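Local coordinates for C protein alpha-antigen (Streptococcus agalactiae, PDB 1YWM) that may play a role in both virulence and immunity as a cell-wall-anchored surface protein, of which this chain is the N-terminal domain, at residues S24-N29 with Q57-E62; L84-A90 with L118-D122; S123-R127 with I171-I175; V133-N138 with V150-D155; I157-I161 with K174-V178. Numbering follows the deposited sequence.

Contact 1: S24-N29 with Q57-E62; sequences SAATLN and QLIVLE
Strands 26-28 and 59-61 run antiparallel, their axes 4.5 Å apart at 157°. Ala26 faces Leu61 in a non-hydrogen-bonded pair (CA-CA 4.6 Å). Thr27 and Val60 form the hydrogen-bonded pair (Thr27 N to Val60 O 2.9 Å, Val60 N to Thr27 O 2.6 Å). Leu28 and Ile59 follow as a non-hydrogen-bonded pair (CA-CA 4.4 Å), their CA-to-CB bonds diverging. The ladder ends at Glu62 N to Ala25 O (2.9 Å) and at Asn29 N to Leu58 O (2.6 Å), where residues 57-58 close a 3-10 turn. This two-stranded ribbon lies over strands 66-73, 88-97 and 113-121 of the larger sheet, fitting the fibronectin-like beta sandwich. Small Ala26 suits the inward face, its CB 4.1 Å from Leu61 CD2 and 4.4 Å from Ile59 CD1; Ile59 (chi1 p) also brings CG2 to 4.0 Å from Leu28 CD1. On the other face, beta-branched Thr27 and Val60, both chi1 t, set Thr27 CG2 3.9 Å from Val60 CB, while Thr27 OG1 bonds to Ser19. Before the strand, Ser24 (chi1 t) accepts Ala26 N on OG at 3.0 Å, an ST turn, and OG also bonds to Asp112.

Contact 2: L84-A90 with L118-D122; sequences LQSTGRA and LTIYD
Leu118 begins this part of the antiparallel ladder between strands 113-121 and 88-97 (axes of the short segments 4.8 Å apart, 145°), in a hydrogen-bonded pair with Ala90: Ala90 N to Leu118 O 3.0 Å, Leu118 N to Ala90 O 3.2 Å. Small Ala90 admits Leu118 (t, p), with CB to CD2 at 4.0 Å. Thr119 faces Arg89 in a non-hydrogen-bonded pair, their side chains on the opposite face. Ile120 pairs with Gly88 (Gly88 N to Ile120 O 3.0 Å, Ile120 N to Gly88 O 2.8 Å). Glycine fits because at phi 129°, psi -170° a CB would collide with the carbonyl of Thr87. Ile120 (m, t) is the most covered residue, its CD1 lying 3.9 Å from both Ala90 CB and Leu84 CD1. Past Tyr121, which points away, Asp122 sets CB 3.8 Å from Thr87 CG2, and its carboxylate bonds to Thr124. In the six-stranded sheet, strand 113-121 lies between 88-97 (antiparallel) and 40-44 (parallel), Tyr121 touching Ile171 of helix 168-182.

Contact 3: S123-R127 with I171-I175; sequences STTLR and IDSKI
Leu126 is the main knob between the first turn of helix 124-137 and helix 168-182; the nearest CA atoms, of Leu126 and Ile175, are 5.4 Å apart. In its t, p rotamer Leu126 sets CD1 3.8 Å from Ile175 CG1 and 3.7 Å from Lys174 O, while CD2 reaches Ile171 CD1 at 4.0 Å and Lys174 CB at 3.9 Å. Ile175 starts sideways, but its m, t conformation brings its end back. Ile171 (m, m) curls so that CD1 also lies 4.1 Å from Ser123 CB. Lys174 contributes its aliphatic base while its ammonium leads off. Ser123, at the N-cap without a side-chain capping bond, uses chi1 p to accept Arg127 NE on OG at 2.9 Å; that OG also bonds to Asp44 of the beta domain. This end of the antiparallel three-helix bundle adjoins the beta domain, just after strand 113-121. Arg127, also salt-bridged to Asp162, keeps its charge off the interface, where Leu126, Ile171 and Ile175 meet through carbon: hydrophobic packing holds it.

Contact 4: V133-N138 with V150-D155; sequences VRTNAN and VLTGLD
Segments 133-137 of helix 124-137 and 150-155 of helix 144-163 pack antiparallel, their short axes 10.2 Å apart at 161° (signed crossing angle -161°). Ala137 leaves the shallow hollow here: its methyl gives room to Leu151 (m, t), with CD2 4.0 Å from Ala137 CB, and to Val150, whose CG1 is 4.2 Å away. One turn earlier, Val133 (chi1 t) pushes CG1 between two bumps, 3.7 Å from Val150 CG1 and 3.8 Å from Leu154 CD1. Leu154 (m, t) also lays CD1 3.7 Å from Arg134 N. Arg134 lies along the edge of the interface: its extended start (t, t) carries CG past Leu151 CD2 at 3.9 Å, then turns so that NH2 makes a salt bridge with Asp155 OD2 at 3.0 Å, with a weak NH1 bond to the same oxygen at 3.4 Å. An arginine suits this edge, its methylenes covering apolar neighbours and its charge ending near the surface. In the three-helix bundle, helix 168-182 covers the inner side, where Val178 meets both Val133 and Leu154.

Contact 5: I157-I161 with K174-V178; sequences IKTDI and KIVEV
Two helices of the antiparallel three-helix bundle meet here, 157-161 from helix 144-163 and 174-178 from helix 168-182. Their short axes lie 12.1 Å apart at 162° (signed crossing angle -162°), and the nearest CA atoms, those of Ile157 and Lys174, are 7.4 Å apart, so long side chains must span the gap. Apolar packing comes first. Ile157, the most covered residue, extends in the m, t rotamer and places CD1 3.7 Å from Val178 CG2; the same methyl lies 3.9 Å from Glu177 OE1 at the edge. Ile161 adopts chi1 p, unlike Ile157, and brings CG2 to 3.9 Å from Lys174 CD. A lysine suits this buried position because its methylenes pack like an apolar chain, CD being also 4.3 Å from Ile157 CG2, and its ammonium can reach a carboxylate. Helix 124-137 closes the third side, Ile161 touching Arg127 and Val178 touching Val133, while Ile157 also meets Leu181. The second kind of interaction is electrostatic. Lys174 leaves with chi1 m, extends through chi2 and chi3 (t, t) and then bends sharply at chi4, 14°, toward the carboxylate of Asp160 (chi1 t). That aspartate has its stronger partner in Lys166, through OD1. The bridge to Lys174 is long and weak, with NZ 3.3 Å from Asp160 OD2 and the neighbouring CE 3.2 Å from the same oxygen.

In the fold
The five contacts trace an elongated two-part molecule, from a beta sandwich (contacts 1 and 2) to a three-helix bundle (contacts 3, 4 and 5). Contacts 1 and 4 lie furthest apart, about 40 Å between centres. Contact 2 links the halves: strand 113-121 leads into helix 124-137, and Tyr121 CD2 packs on Ile171 CG1 at 3.7 Å. Within the bundle, contacts 3 and 5 share Lys174 and Ile175 with centres about 6 Å apart, and contact 4 joins contact 5 through Val133 CG2 and Val178 CG1 at 3.7 Å. The dimercaptobutanediol pocket includes Phe97, which ends strand 88-97, whose other end carries contact 2, and Thr66, which opens strand 66-73, against which contact 1 packs.

Contact 1: S24-N29 with Q57-E62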
# COMPACT_ATOMS: atom_id res chain seq x y z
N SER A 24 -0.02 -26.43 9.82
CA SER A 24 0.78 -25.67 8.84
C SER A 24 2.15 -25.27 9.36
O SER A 24 2.29 -24.92 10.53
CB SER A 24 0.06 -24.39 8.35
OG SER A 24 0.91 -23.63 7.49
N ALA A 25 3.14 -25.28 8.48
CA ALA A 25 4.49 -24.89 8.86
C ALA A 25 4.73 -23.40 8.61
O ALA A 25 5.86 -22.91 8.75
CB ALA A 25 5.50 -25.74 8.09
N ALA A 26 3.68 -22.68 8.21
CA ALA A 26 3.82 -21.25 7.94
C ALA A 26 2.76 -20.46 8.69
O ALA A 26 1.66 -20.95 8.92
CB ALA A 26 3.72 -20.96 6.44
N THR A 27 3.09 -19.23 9.05
CA THR A 27 2.08 -18.35 9.61
C THR A 27 2.29 -16.90 9.15
O THR A 27 3.42 -16.43 8.97
CB THR A 27 2.04 -18.48 11.17
OG1 THR A 27 0.96 -17.68 11.68
CG2 THR A 27 3.26 -17.88 11.81
N LEU A 28 1.19 -16.20 8.97
CA LEU A 28 1.21 -14.84 8.45
C LEU A 28 1.87 -13.92 9.47
O LEU A 28 1.55 -13.98 10.65
CB LEU A 28 -0.23 -14.39 8.19
CG LEU A 28 -0.54 -13.50 7.00
CD1 LEU A 28 -0.01 -14.10 5.73
CD2 LEU A 28 -2.05 -13.27 6.91
N ASN A 29 2.83 -13.11 9.02
CA ASN A 29 3.48 -12.12 9.89
C ASN A 29 2.65 -10.82 10.05
O ASN A 29 2.85 -9.85 9.31
CB ASN A 29 4.88 -11.81 9.36
CG ASN A 29 5.73 -11.03 10.36
OD1 ASN A 29 5.25 -10.58 11.40
ND2 ASN A 29 7.01 -10.85 10.04
N GLN A 57 8.62 -12.20 3.06
CA GLN A 57 8.83 -11.59 4.37
C GLN A 57 7.51 -11.43 5.13
O GLN A 57 7.53 -11.09 6.31
CB GLN A 57 9.60 -10.26 4.23
CG GLN A 57 11.06 -10.47 3.81
CD GLN A 57 11.81 -9.19 3.49
OE1 GLN A 57 11.35 -8.09 3.79
NE2 GLN A 57 12.99 -9.33 2.88
N LEU A 58 6.38 -11.75 4.49
CA LEU A 58 5.07 -11.61 5.13
C LEU A 58 4.65 -12.87 5.87
O LEU A 58 3.59 -12.92 6.49
CB LEU A 58 4.01 -11.21 4.10
CG LEU A 58 4.35 -9.96 3.25
CD1 LEU A 58 3.25 -9.70 2.20
CD2 LEU A 58 4.53 -8.75 4.17
N ILE A 59 5.49 -13.90 5.82
CA ILE A 59 5.18 -15.13 6.54
C ILE A 59 6.34 -15.59 7.41
O ILE A 59 7.49 -15.22 7.16
CB ILE A 59 4.78 -16.25 5.59
CG1 ILE A 59 5.87 -16.48 4.54
CG2 ILE A 59 3.40 -15.97 4.99
CD1 ILE A 59 6.05 -17.93 4.24
N VAL A 60 6.01 -16.38 8.43
CA VAL A 60 7.04 -16.96 9.28
C VAL A 60 7.01 -18.47 9.07
O VAL A 60 5.96 -19.10 9.18
CB VAL A 60 6.81 -16.60 10.77
CG1 VAL A 60 7.79 -17.34 11.68
CG2 VAL A 60 6.92 -15.10 10.99
N LEU A 61 8.17 -19.03 8.75
CA LEU A 61 8.28 -20.46 8.44
C LEU A 61 9.02 -21.20 9.52
O LEU A 61 10.03 -20.72 10.06
CB LEU A 61 9.08 -20.65 7.17
CG LEU A 61 8.36 -20.53 5.85
CD1 LEU A 61 9.44 -20.29 4.83
CD2 LEU A 61 7.60 -21.84 5.58
N GLU A 62 8.50 -22.38 9.82
CA GLU A 62 9.16 -23.35 10.68
C GLU A 62 10.47 -23.83 10.05
O GLU A 62 10.60 -23.88 8.81
CB GLU A 62 8.21 -24.53 10.92
CG GLU A 62 7.39 -24.41 12.19
CD GLU A 62 6.23 -25.40 12.25
OE1 GLU A 62 6.34 -26.54 11.72
OE2 GLU A 62 5.19 -25.03 12.85

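Contact 2: L84-A90 with L118-D122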
# COMPACT_ATOMS: atom_id res chain seq x y z
N LEU A 84 3.00 -7.94 -11.07
CA LEU A 84 1.72 -7.32 -10.76
C LEU A 84 1.67 -5.94 -11.41
O LEU A 84 2.55 -5.13 -11.20
CB LEU A 84 1.49 -7.18 -9.26
CG LEU A 84 1.43 -8.51 -8.48
CD1 LEU A 84 1.15 -8.24 -7.05
CD2 LEU A 84 0.37 -9.45 -9.09
N GLN A 85 0.65 -5.69 -12.20
CA GLN A 85 0.58 -4.42 -12.95
C GLN A 85 -0.80 -3.78 -12.91
O GLN A 85 -0.99 -2.66 -13.37
CB GLN A 85 0.99 -4.64 -14.41
CG GLN A 85 2.43 -5.14 -14.62
CD GLN A 85 3.49 -4.07 -14.37
OE1 GLN A 85 3.34 -2.92 -14.81
NE2 GLN A 85 4.57 -4.44 -13.68
N SER A 86 -1.75 -4.50 -12.36
CA SER A 86 -3.13 -4.01 -12.31
C SER A 86 -3.61 -4.03 -10.88
O SER A 86 -3.26 -4.93 -10.12
CB SER A 86 -4.03 -4.93 -13.15
OG SER A 86 -3.70 -4.83 -14.52
N THR A 87 -4.43 -3.04 -10.51
CA THR A 87 -5.01 -2.99 -9.17
C THR A 87 -6.33 -3.75 -9.08
O THR A 87 -6.94 -4.06 -10.09
CB THR A 87 -5.24 -1.54 -8.72
OG1 THR A 87 -6.12 -0.91 -9.66
CG2 THR A 87 -3.94 -0.74 -8.79
N GLY A 88 -6.77 -4.02 -7.87
CA GLY A 88 -7.98 -4.78 -7.68
C GLY A 88 -7.74 -5.94 -6.73
O GLY A 88 -6.68 -6.03 -6.08
N ARG A 89 -8.75 -6.80 -6.65
CA ARG A 89 -8.73 -7.97 -5.78
C ARG A 89 -7.99 -9.13 -6.47
O ARG A 89 -8.05 -9.30 -7.69
CB ARG A 89 -10.16 -8.39 -5.44
CG ARG A 89 -10.23 -9.44 -4.35
CD ARG A 89 -11.61 -10.07 -4.17
NE ARG A 89 -12.06 -10.08 -2.77
CZ ARG A 89 -12.44 -9.00 -2.10
NH1 ARG A 89 -12.42 -7.80 -2.68
NH2 ARG A 89 -12.84 -9.11 -0.84
N ALA A 90 -7.29 -9.91 -5.66
CA ALA A 90 -6.48 -11.01 -6.18
C ALA A 90 -6.30 -11.96 -5.01
O ALA A 90 -6.94 -11.79 -3.96
CB ALA A 90 -5.14 -10.47 -6.69
N LEU A 118 -6.06 -10.75 -1.02
CA LEU A 118 -5.08 -9.73 -1.42
C LEU A 118 -5.80 -8.54 -2.07
O LEU A 118 -6.65 -8.71 -2.93
CB LEU A 118 -4.06 -10.30 -2.42
CG LEU A 118 -3.09 -9.29 -3.04
CD1 LEU A 118 -2.27 -8.65 -1.87
CD2 LEU A 118 -2.16 -9.99 -4.08
N THR A 119 -5.41 -7.34 -1.65
CA THR A 119 -5.87 -6.12 -2.28
C THR A 119 -4.68 -5.44 -2.93
O THR A 119 -3.70 -5.14 -2.25
CB THR A 119 -6.43 -5.19 -1.18
OG1 THR A 119 -7.63 -5.75 -0.66
CG2 THR A 119 -6.87 -3.79 -1.80
N ILE A 120 -4.73 -5.20 -4.24
CA ILE A 120 -3.61 -4.53 -4.88
C ILE A 120 -4.06 -3.09 -5.16
O ILE A 120 -5.15 -2.87 -5.67
CB ILE A 120 -3.21 -5.21 -6.21
CG1 ILE A 120 -2.78 -6.68 -5.97
CG2 ILE A 120 -2.09 -4.44 -6.85
CD1 ILE A 120 -2.70 -7.48 -7.28
N TYR A 121 -3.21 -2.14 -4.84
CA TYR A 121 -3.53 -0.73 -5.08
C TYR A 121 -2.30 -0.04 -5.58
O TYR A 121 -1.24 -0.66 -5.68
CB TYR A 121 -4.09 -0.10 -3.81
CG TYR A 121 -3.14 0.07 -2.62
CD1 TYR A 121 -2.80 -1.01 -1.80
CD2 TYR A 121 -2.60 1.33 -2.30
CE1 TYR A 121 -1.94 -0.84 -0.68
CE2 TYR A 121 -1.75 1.51 -1.19
CZ TYR A 121 -1.44 0.43 -0.38
OH TYR A 121 -0.61 0.56 0.71
N ASP A 122 -2.42 1.23 -5.93
CA ASP A 122 -1.27 1.93 -6.47
C ASP A 122 -1.40 3.38 -6.04
O ASP A 122 -2.31 4.07 -6.51
CB ASP A 122 -1.27 1.87 -7.99
CG ASP A 122 0.02 2.35 -8.58
OD1 ASP A 122 0.87 2.90 -7.83
OD2 ASP A 122 0.30 2.15 -9.77

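Contact 3: S123-R127 with I171-I175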
# COMPACT_ATOMS: atom_id res chain seq x y z
N SER A 123 -0.50 3.81 -5.16
CA SER A 123 -0.50 5.20 -4.69
C SER A 123 0.34 6.15 -5.61
O SER A 123 0.49 7.33 -5.31
CB SER A 123 -0.01 5.28 -3.26
OG SER A 123 1.36 4.88 -3.18
N THR A 124 0.84 5.64 -6.73
CA THR A 124 1.76 6.41 -7.57
C THR A 124 1.22 7.79 -7.99
O THR A 124 1.91 8.82 -7.84
CB THR A 124 2.21 5.60 -8.81
OG1 THR A 124 2.99 4.46 -8.39
CG2 THR A 124 3.19 6.42 -9.67
N THR A 125 0.01 7.82 -8.53
CA THR A 125 -0.54 9.10 -9.01
C THR A 125 -0.86 10.05 -7.84
O THR A 125 -0.62 11.26 -7.93
CB THR A 125 -1.75 8.85 -9.85
OG1 THR A 125 -1.33 8.12 -11.03
CG2 THR A 125 -2.28 10.18 -10.41
N LEU A 126 -1.43 9.50 -6.77
CA LEU A 126 -1.62 10.28 -5.55
C LEU A 126 -0.31 10.90 -5.10
O LEU A 126 -0.26 12.10 -4.78
CB LEU A 126 -2.23 9.42 -4.44
CG LEU A 126 -2.38 10.00 -3.01
CD1 LEU A 126 -3.32 11.24 -3.05
CD2 LEU A 126 -2.98 8.90 -2.11
N ARG A 127 0.76 10.10 -5.08
CA ARG A 127 2.03 10.63 -4.57
C ARG A 127 2.58 11.74 -5.47
O ARG A 127 3.12 12.74 -4.99
CB ARG A 127 3.06 9.50 -4.41
CG ARG A 127 2.79 8.62 -3.16
CD ARG A 127 3.74 7.36 -3.13
NE ARG A 127 3.43 6.50 -2.00
CZ ARG A 127 3.74 6.76 -0.73
NH1 ARG A 127 3.39 5.89 0.21
NH2 ARG A 127 4.42 7.86 -0.39
N ILE A 171 -7.52 5.38 -2.22
CA ILE A 171 -6.52 6.20 -2.93
C ILE A 171 -7.18 7.29 -3.81
O ILE A 171 -6.85 8.49 -3.69
CB ILE A 171 -5.57 5.29 -3.75
CG1 ILE A 171 -4.75 4.36 -2.81
CG2 ILE A 171 -4.74 6.09 -4.77
CD1 ILE A 171 -3.80 5.03 -1.76
N ASP A 172 -8.13 6.89 -4.65
CA ASP A 172 -8.78 7.84 -5.55
C ASP A 172 -9.51 8.94 -4.77
O ASP A 172 -9.52 10.10 -5.18
CB ASP A 172 -9.73 7.13 -6.53
CG ASP A 172 -8.99 6.24 -7.53
OD1 ASP A 172 -7.74 6.33 -7.66
OD2 ASP A 172 -9.58 5.41 -8.24
N SER A 173 -10.11 8.59 -3.64
CA SER A 173 -10.75 9.60 -2.80
C SER A 173 -9.73 10.60 -2.20
O SER A 173 -10.01 11.81 -2.06
CB SER A 173 -11.65 8.97 -1.74
OG SER A 173 -10.90 8.43 -0.66
N LYS A 174 -8.52 10.11 -1.90
CA LYS A 174 -7.47 10.99 -1.36
C LYS A 174 -6.94 11.94 -2.46
O LYS A 174 -6.47 13.03 -2.16
CB LYS A 174 -6.34 10.16 -0.71
CG LYS A 174 -6.73 9.51 0.59
CD LYS A 174 -5.67 8.54 1.02
CE LYS A 174 -5.88 7.93 2.42
NZ LYS A 174 -7.21 8.10 3.06
N ILE A 175 -6.99 11.51 -3.72
CA ILE A 175 -6.58 12.38 -4.81
C ILE A 175 -7.51 13.59 -4.86
O ILE A 175 -7.05 14.74 -5.04
CB ILE A 175 -6.55 11.64 -6.17
CG1 ILE A 175 -5.37 10.67 -6.20
CG2 ILE A 175 -6.41 12.65 -7.36
CD1 ILE A 175 -5.37 9.71 -7.42

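Contact 4: V133-N138 with V150-D155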
# COMPACT_ATOMS: atom_id res chain seq x y z
N VAL A 133 1.29 19.58 -5.65
CA VAL A 133 0.64 20.59 -4.79
C VAL A 133 1.66 21.16 -3.81
O VAL A 133 1.66 22.35 -3.51
CB VAL A 133 -0.61 20.04 -4.07
CG1 VAL A 133 -1.23 21.07 -3.10
CG2 VAL A 133 -1.64 19.54 -5.10
N ARG A 134 2.53 20.30 -3.27
CA ARG A 134 3.59 20.76 -2.38
C ARG A 134 4.45 21.82 -3.08
O ARG A 134 4.77 22.88 -2.51
CB ARG A 134 4.49 19.56 -2.02
CG ARG A 134 5.35 19.74 -0.80
CD ARG A 134 6.15 18.47 -0.41
NE ARG A 134 5.31 17.33 0.01
CZ ARG A 134 4.76 17.21 1.23
NH1 ARG A 134 4.02 16.14 1.58
NH2 ARG A 134 4.95 18.16 2.12
N THR A 135 4.83 21.52 -4.32
CA THR A 135 5.71 22.42 -5.08
C THR A 135 4.98 23.76 -5.29
O THR A 135 5.53 24.83 -5.07
CB THR A 135 6.09 21.78 -6.43
OG1 THR A 135 7.00 20.70 -6.19
CG2 THR A 135 6.93 22.76 -7.27
N ASN A 136 3.73 23.67 -5.72
CA ASN A 136 2.90 24.85 -5.89
C ASN A 136 2.79 25.66 -4.58
O ASN A 136 3.03 26.88 -4.57
CB ASN A 136 1.53 24.43 -6.40
CG ASN A 136 0.63 25.61 -6.71
OD1 ASN A 136 1.10 26.74 -6.90
ND2 ASN A 136 -0.66 25.36 -6.81
N ALA A 137 2.44 24.98 -3.49
CA ALA A 137 2.21 25.63 -2.20
C ALA A 137 3.46 26.39 -1.72
O ALA A 137 3.33 27.40 -1.05
CB ALA A 137 1.74 24.60 -1.10
N ASN A 138 4.64 25.90 -2.08
CA ASN A 138 5.90 26.52 -1.65
C ASN A 138 6.28 27.80 -2.38
O ASN A 138 7.22 28.50 -1.99
CB ASN A 138 7.04 25.47 -1.63
CG ASN A 138 6.98 24.60 -0.37
OD1 ASN A 138 6.84 25.12 0.73
ND2 ASN A 138 7.06 23.29 -0.54
N VAL A 150 -2.32 24.03 3.82
CA VAL A 150 -2.27 23.07 2.72
C VAL A 150 -1.20 21.99 2.99
O VAL A 150 -1.47 20.77 2.88
CB VAL A 150 -2.06 23.74 1.35
CG1 VAL A 150 -1.72 22.69 0.22
CG2 VAL A 150 -3.34 24.57 0.98
N LEU A 151 -0.01 22.41 3.40
CA LEU A 151 1.05 21.40 3.68
C LEU A 151 0.68 20.49 4.82
O LEU A 151 1.08 19.28 4.85
CB LEU A 151 2.37 22.12 3.98
CG LEU A 151 2.95 22.85 2.75
CD1 LEU A 151 4.29 23.45 3.13
CD2 LEU A 151 3.11 21.94 1.54
N THR A 152 -0.05 21.01 5.80
CA THR A 152 -0.48 20.18 6.92
C THR A 152 -1.37 19.03 6.43
O THR A 152 -1.25 17.87 6.88
CB THR A 152 -1.29 21.08 7.95
OG1 THR A 152 -0.39 21.92 8.69
CG2 THR A 152 -1.95 20.21 9.04
N GLY A 153 -2.28 19.36 5.53
CA GLY A 153 -3.20 18.36 4.99
C GLY A 153 -2.46 17.34 4.13
O GLY A 153 -2.72 16.10 4.19
N LEU A 154 -1.55 17.83 3.30
CA LEU A 154 -0.72 16.90 2.52
C LEU A 154 0.11 15.96 3.42
O LEU A 154 0.26 14.77 3.10
CB LEU A 154 0.22 17.67 1.59
CG LEU A 154 -0.45 18.58 0.54
CD1 LEU A 154 0.66 19.22 -0.31
CD2 LEU A 154 -1.44 17.85 -0.37
N ASP A 155 0.72 16.50 4.48
CA ASP A 155 1.49 15.68 5.42
C ASP A 155 0.67 14.60 6.08
O ASP A 155 1.15 13.49 6.28
CB ASP A 155 2.19 16.54 6.48
CG ASP A 155 3.23 17.44 5.88
OD1 ASP A 155 3.70 18.34 6.61
OD2 ASP A 155 3.63 17.31 4.70

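Contact 5: I157-I161 with K174-V178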
# COMPACT_ATOMS: atom_id res chain seq x y z
N ILE A 157 -2.09 13.12 4.84
CA ILE A 157 -2.31 12.12 3.82
C ILE A 157 -1.04 11.29 3.55
O ILE A 157 -1.10 10.05 3.42
CB ILE A 157 -2.81 12.79 2.51
CG1 ILE A 157 -4.24 13.36 2.75
CG2 ILE A 157 -2.86 11.73 1.39
CD1 ILE A 157 -4.83 14.25 1.63
N LYS A 158 0.10 11.96 3.43
CA LYS A 158 1.33 11.24 3.11
C LYS A 158 1.71 10.27 4.24
O LYS A 158 2.10 9.13 3.98
CB LYS A 158 2.47 12.23 2.79
CG LYS A 158 3.90 11.62 2.70
CD LYS A 158 4.25 11.20 1.30
CE LYS A 158 5.79 11.08 1.04
NZ LYS A 158 6.65 10.61 2.19
N THR A 159 1.60 10.72 5.48
CA THR A 159 1.87 9.83 6.63
C THR A 159 0.97 8.58 6.60
O THR A 159 1.43 7.45 6.82
CB THR A 159 1.70 10.63 7.93
OG1 THR A 159 2.72 11.64 7.97
CG2 THR A 159 1.99 9.77 9.16
N ASP A 160 -0.30 8.80 6.28
CA ASP A 160 -1.32 7.76 6.21
C ASP A 160 -0.98 6.70 5.14
O ASP A 160 -0.93 5.50 5.44
CB ASP A 160 -2.66 8.44 5.97
CG ASP A 160 -3.83 7.47 5.98
OD1 ASP A 160 -3.73 6.37 6.54
OD2 ASP A 160 -4.90 7.75 5.43
N ILE A 161 -0.66 7.13 3.92
CA ILE A 161 -0.37 6.18 2.86
C ILE A 161 1.01 5.54 3.04
O ILE A 161 1.24 4.44 2.54
CB ILE A 161 -0.58 6.75 1.44
CG1 ILE A 161 0.39 7.92 1.14
CG2 ILE A 161 -2.09 7.12 1.22
CD1 ILE A 161 0.32 8.42 -0.33
N LYS A 174 -8.52 10.11 -1.90
CA LYS A 174 -7.47 10.99 -1.36
C LYS A 174 -6.94 11.94 -2.46
O LYS A 174 -6.47 13.03 -2.16
CB LYS A 174 -6.34 10.16 -0.71
CG LYS A 174 -6.73 9.51 0.59
CD LYS A 174 -5.67 8.54 1.02
CE LYS A 174 -5.88 7.93 2.42
NZ LYS A 174 -7.21 8.10 3.06
N ILE A 175 -6.99 11.51 -3.72
CA ILE A 175 -6.58 12.38 -4.81
C ILE A 175 -7.51 13.59 -4.86
O ILE A 175 -7.05 14.74 -5.04
CB ILE A 175 -6.55 11.64 -6.17
CG1 ILE A 175 -5.37 10.67 -6.20
CG2 ILE A 175 -6.41 12.65 -7.36
CD1 ILE A 175 -5.37 9.71 -7.42
N VAL A 176 -8.81 13.32 -4.69
CA VAL A 176 -9.82 14.37 -4.62
C VAL A 176 -9.55 15.27 -3.41
O VAL A 176 -9.62 16.50 -3.55
CB VAL A 176 -11.29 13.82 -4.55
CG1 VAL A 176 -12.31 14.98 -4.35
CG2 VAL A 176 -11.63 13.03 -5.80
N GLU A 177 -9.28 14.69 -2.23
CA GLU A 177 -8.93 15.51 -1.07
C GLU A 177 -7.73 16.45 -1.36
O GLU A 177 -7.71 17.61 -0.87
CB GLU A 177 -8.64 14.65 0.17
CG GLU A 177 -9.88 13.93 0.71
CD GLU A 177 -9.55 12.97 1.85
OE1 GLU A 177 -8.50 13.13 2.49
OE2 GLU A 177 -10.36 12.04 2.11
N VAL A 178 -6.74 15.95 -2.10
CA VAL A 178 -5.51 16.71 -2.40
C VAL A 178 -5.86 17.86 -3.34
O VAL A 178 -5.38 18.98 -3.18
CB VAL A 178 -4.40 15.80 -2.98
CG1 VAL A 178 -3.21 16.62 -3.57
CG2 VAL A 178 -3.85 14.86 -1.86